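Local coordinates for protein putative carboxymuconolactone decarboxylase (Burkholderia xenovorans, PDB 2QEU) that is of unknown specific function but belongs to the carboxymuconolactone decarboxylase family of the AhpD-like clan and may have peroxiredoxin activity, at residues B[93-103]-B[125-136]. Numbering follows the deposited sequence.
Sequences MNAGLSVDELI and AVTFAVEFEKEL. With GOL (glycerol), chain M.
Selenomethionine M93 runs straight through chi2 and then bends at chi3 (64°), which carries its methyl onto the backbone of helix 122-137: CE lies 3.4 Å from E133 N, while SE rests on A129 CB at 3.7 Å. The selenium also makes a Met-aromatic contact with F132, SE standing 5.3 Å from the ring centroid and 87° off its normal, hence at the edge. M93 CB also approaches that edge in plane. N94 OD1 reaches the rim near the ring plane, at CZ, with the amide plane steeply turned to the ring. In one of its two modelled conformers, L136 touches N94 OD1 through CD1 and the carbonyl oxygen of M93 through CD2. The link between helix 82-94 and helix 99-113 is a short turn: the first ends in a Schellman motif at G96, and S98 with E101 forms a capping box that starts the second, E101 N donating to S98 OG and S98 N to the anti lone pair of E101 OE1. The new helix runs antiparallel to 125-136 (175° between short axes, 10.2 Å apart), all within the all-helical AhpD-like fold. A129 is a small residue facing the interface; L102 CD2 presses on its CB at 3.3 Å, tighter than usual carbon contact, and V99 CG2 lies against its carbonyl oxygen. I103 CG1 crosses V126 at about a right angle, meeting both methyls, and Y38 of a second subunit packs on both residues. Toward solvent, the extended E133 passes across V99 CG2, its CD 3.7 Å away, and a water accepts from V99 N and donates to E133 OE2, the latter bond short in the model. A glycerol, probably from the crystallisation liquor, donates from O3 to E133 OE1 (2.8 Å) and lies against V99 CG1.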
loop_
_atom_site.group_PDB
_atom_site.type_symbol
_atom_site.label_atom_id
_atom_site.label_comp_id
_atom_site.label_asym_id
_atom_site.label_seq_id
_atom_site.Cartn_x
_atom_site.Cartn_y
_atom_site.Cartn_z
HETATM N N MSE B 93 -14.470 3.667 22.671
HETATM C CA MSE B 93 -15.813 3.647 23.253
HETATM C C MSE B 93 -15.727 3.696 24.771
HETATM O O MSE B 93 -16.535 4.357 25.432
HETATM C CB MSE B 93 -16.589 2.429 22.770
HETATM C CG MSE B 93 -17.026 2.588 21.324
HETATM SE SE MSE B 93 -17.942 1.088 20.582
HETATM C CE MSE B 93 -19.562 1.089 21.762
ATOM N N ASN B 94 -14.702 3.046 25.316
ATOM C CA ASN B 94 -14.395 3.214 26.733
ATOM C C ASN B 94 -14.138 4.671 27.084
ATOM O O ASN B 94 -14.474 5.097 28.216
ATOM C CB ASN B 94 -13.224 2.308 27.171
ATOM C CG ASN B 94 -13.648 0.873 27.439
ATOM O OD1 ASN B 94 -14.795 0.616 27.817
ATOM N ND2 ASN B 94 -12.716 -0.062 27.298
ATOM N N ALA B 95 -13.541 5.429 26.169
ATOM C CA ALA B 95 -13.258 6.845 26.367
ATOM C C ALA B 95 -14.418 7.767 25.936
ATOM O O ALA B 95 -14.295 9.001 25.938
ATOM C CB ALA B 95 -11.913 7.227 25.658
ATOM N N GLY B 96 -15.547 7.190 25.542
ATOM C CA GLY B 96 -16.758 7.963 25.294
ATOM C C GLY B 96 -17.227 8.070 23.866
ATOM O O GLY B 96 -18.217 8.719 23.592
ATOM N N LEU B 97 -16.527 7.438 22.922
ATOM C CA LEU B 97 -16.976 7.553 21.542
ATOM C C LEU B 97 -18.298 6.825 21.356
ATOM O O LEU B 97 -18.461 5.733 21.862
ATOM C CB LEU B 97 -15.955 6.928 20.608
ATOM C CG LEU B 97 -16.138 7.284 19.108
ATOM C CD1 LEU B 97 -15.554 8.647 18.793
ATOM C CD2 LEU B 97 -15.581 6.154 18.198
ATOM N N SER B 98 -19.243 7.432 20.645
ATOM C CA SER B 98 -20.486 6.744 20.290
ATOM C C SER B 98 -20.330 5.873 19.054
ATOM O O SER B 98 -19.445 6.103 18.206
ATOM C CB SER B 98 -21.599 7.755 20.055
ATOM O OG SER B 98 -21.417 8.437 18.843
ATOM N N VAL B 99 -21.217 4.890 18.936
ATOM C CA VAL B 99 -21.276 4.076 17.721
ATOM C C VAL B 99 -21.547 4.949 16.470
ATOM O O VAL B 99 -20.912 4.799 15.428
ATOM C CB VAL B 99 -22.279 2.880 17.817
ATOM C CG1 VAL B 99 -22.306 2.104 16.448
ATOM C CG2 VAL B 99 -21.875 1.947 18.991
ATOM N N ASP B 100 -22.453 5.913 16.592
ATOM C CA ASP B 100 -22.671 6.828 15.459
ATOM C C ASP B 100 -21.408 7.528 14.993
ATOM O O ASP B 100 -21.192 7.625 13.789
ATOM C CB ASP B 100 -23.707 7.885 15.817
ATOM C CG ASP B 100 -25.112 7.339 15.920
ATOM O OD1 ASP B 100 -25.400 6.248 15.381
ATOM O OD2 ASP B 100 -25.936 8.012 16.572
ATOM N N GLU B 101 -20.605 8.058 15.926
ATOM C CA GLU B 101 -19.343 8.720 15.581
ATOM C C GLU B 101 -18.349 7.735 14.948
ATOM O O GLU B 101 -17.613 8.080 14.046
ATOM C CB GLU B 101 -18.667 9.357 16.797
ATOM C CG GLU B 101 -19.378 10.546 17.369
ATOM C CD GLU B 101 -18.722 11.051 18.643
ATOM O OE1 GLU B 101 -18.473 10.246 19.577
ATOM O OE2 GLU B 101 -18.401 12.246 18.663
ATOM N N LEU B 102 -18.330 6.514 15.465
ATOM C CA LEU B 102 -17.459 5.482 14.947
ATOM C C LEU B 102 -17.749 5.275 13.465
ATOM O O LEU B 102 -16.848 5.263 12.619
ATOM C CB LEU B 102 -17.690 4.168 15.698
ATOM C CG LEU B 102 -16.823 2.966 15.270
ATOM C CD1 LEU B 102 -15.342 3.206 15.689
ATOM C CD2 LEU B 102 -17.385 1.654 15.835
ATOM N N ILE B 103 -19.026 5.086 13.149
ATOM C CA ILE B 103 -19.459 4.835 11.799
ATOM C C ILE B 103 -19.076 6.052 10.919
ATOM O O ILE B 103 -18.559 5.888 9.830
ATOM C CB ILE B 103 -20.978 4.499 11.715
ATOM C CG1 ILE B 103 -21.322 3.148 12.414
ATOM C CG2 ILE B 103 -21.468 4.478 10.262
ATOM C CD1 ILE B 103 -22.812 2.959 12.650
ATOM N N ALA B 125 -15.228 -3.394 12.912
ATOM C CA ALA B 125 -15.278 -2.467 14.057
ATOM C C ALA B 125 -16.722 -2.134 14.415
ATOM O O ALA B 125 -17.048 -2.030 15.587
ATOM C CB ALA B 125 -14.437 -1.168 13.749
ATOM N N VAL B 126 -17.568 -1.965 13.396
ATOM C CA VAL B 126 -18.963 -1.599 13.577
ATOM C C VAL B 126 -19.749 -2.786 14.133
ATOM O O VAL B 126 -20.548 -2.652 15.071
ATOM C CB VAL B 126 -19.578 -1.043 12.271
ATOM C CG1 VAL B 126 -21.115 -0.724 12.474
ATOM C CG2 VAL B 126 -18.819 0.237 11.819
ATOM N N THR B 127 -19.503 -3.961 13.565
ATOM C CA THR B 127 -20.107 -5.203 14.061
ATOM C C THR B 127 -19.829 -5.386 15.577
ATOM O O THR B 127 -20.742 -5.637 16.388
ATOM C CB THR B 127 -19.594 -6.412 13.317
ATOM O OG1 THR B 127 -19.914 -6.268 11.934
ATOM C CG2 THR B 127 -20.217 -7.731 13.881
ATOM N N PHE B 128 -18.562 -5.256 15.945
ATOM C CA PHE B 128 -18.155 -5.250 17.340
ATOM C C PHE B 128 -18.848 -4.148 18.143
ATOM O O PHE B 128 -19.353 -4.429 19.248
ATOM C CB PHE B 128 -16.620 -5.131 17.465
ATOM C CG PHE B 128 -16.141 -4.882 18.881
ATOM C CD1 PHE B 128 -16.047 -5.910 19.800
ATOM C CD2 PHE B 128 -15.807 -3.604 19.289
ATOM C CE1 PHE B 128 -15.602 -5.664 21.099
ATOM C CE2 PHE B 128 -15.380 -3.349 20.547
ATOM C CZ PHE B 128 -15.295 -4.372 21.472
ATOM N N ALA B 129 -18.864 -2.934 17.603
ATOM C CA ALA B 129 -19.321 -1.741 18.331
ATOM C C ALA B 129 -20.788 -1.874 18.749
ATOM O O ALA B 129 -21.193 -1.478 19.846
ATOM C CB ALA B 129 -19.159 -0.527 17.466
ATOM N N VAL B 130 -21.590 -2.409 17.845
ATOM C CA VAL B 130 -23.028 -2.591 18.125
ATOM C C VAL B 130 -23.257 -3.480 19.355
ATOM O O VAL B 130 -24.102 -3.181 20.148
ATOM C CB VAL B 130 -23.776 -3.104 16.856
ATOM C CG1 VAL B 130 -25.220 -3.643 17.196
ATOM C CG2 VAL B 130 -23.776 -1.962 15.761
ATOM N N GLU B 131 -22.451 -4.511 19.512
ATOM C CA GLU B 131 -22.517 -5.375 20.672
ATOM C C GLU B 131 -21.857 -4.721 21.883
ATOM O O GLU B 131 -22.389 -4.764 23.013
ATOM C CB GLU B 131 -21.922 -6.752 20.379
ATOM C CG GLU B 131 -22.574 -7.497 19.189
ATOM C CD GLU B 131 -24.097 -7.496 19.197
ATOM O OE1 GLU B 131 -24.690 -7.836 20.258
ATOM O OE2 GLU B 131 -24.704 -7.160 18.142
ATOM N N PHE B 132 -20.722 -4.071 21.677
ATOM C CA PHE B 132 -20.018 -3.448 22.792
ATOM C C PHE B 132 -20.773 -2.272 23.439
ATOM O O PHE B 132 -20.661 -2.045 24.638
ATOM C CB PHE B 132 -18.602 -3.003 22.374
ATOM C CG PHE B 132 -17.727 -2.625 23.555
ATOM C CD1 PHE B 132 -17.453 -3.540 24.557
ATOM C CD2 PHE B 132 -17.207 -1.345 23.662
ATOM C CE1 PHE B 132 -16.641 -3.191 25.598
ATOM C CE2 PHE B 132 -16.407 -0.982 24.709
ATOM C CZ PHE B 132 -16.150 -1.899 25.704
ATOM N N GLU B 133 -21.562 -1.576 22.646
ATOM C CA GLU B 133 -22.390 -0.494 23.132
ATOM C C GLU B 133 -23.331 -1.054 24.192
ATOM O O GLU B 133 -23.551 -0.440 25.240
ATOM C CB GLU B 133 -23.218 0.053 21.972
ATOM C CG GLU B 133 -24.128 1.204 22.389
ATOM C CD GLU B 133 -24.828 1.879 21.207
ATOM O OE1 GLU B 133 -25.364 1.153 20.351
ATOM O OE2 GLU B 133 -24.844 3.128 21.176
ATOM N N LYS B 134 -23.915 -2.224 23.938
ATOM C CA LYS B 134 -24.821 -2.836 24.920
ATOM C C LYS B 134 -24.074 -3.363 26.129
ATOM O O LYS B 134 -24.571 -3.248 27.261
ATOM C CB LYS B 134 -25.635 -3.948 24.295
ATOM C CG LYS B 134 -26.594 -3.436 23.236
ATOM C CD LYS B 134 -27.354 -4.550 22.565
ATOM C CE LYS B 134 -26.451 -5.422 21.731
ATOM N NZ LYS B 134 -27.193 -6.093 20.619
ATOM N N GLU B 135 -22.855 -3.895 25.895
ATOM C CA GLU B 135 -22.042 -4.356 27.011
ATOM C C GLU B 135 -21.695 -3.193 27.919
ATOM O O GLU B 135 -21.879 -3.255 29.129
ATOM C CB GLU B 135 -20.771 -5.033 26.500
ATOM C CG GLU B 135 -20.000 -5.705 27.567
ATOM C CD GLU B 135 -18.603 -6.157 27.114
ATOM O OE1 GLU B 135 -18.477 -6.758 26.045
ATOM O OE2 GLU B 135 -17.636 -5.881 27.862
ATOM N N LEU B 136 -21.215 -2.109 27.319
ATOM C CA LEU B 136 -20.813 -0.957 28.116
ATOM C C LEU B 136 -21.985 -0.378 28.928
ATOM O O LEU B 136 -21.837 -0.018 30.104
ATOM C CB LEU B 136 -20.196 0.091 27.184
ATOM C CG LEU B 136 -19.375 1.222 27.785
ATOM C CD1 LEU B 136 -18.219 0.662 28.615
ATOM C CD2 LEU B 136 -18.887 2.064 26.615
HETATM C C1 GOL M . -25.777 3.429 15.501
HETATM O O1 GOL M . -26.743 4.050 16.318
HETATM C C2 GOL M . -25.785 1.941 15.731
HETATM O O2 GOL M . -26.706 1.373 14.811
HETATM C C3 GOL M . -26.071 1.645 17.223
HETATM O O3 GOL M . -25.908 2.771 18.105
HETATM O O HOH W 1 -22.737 4.508 21.454
#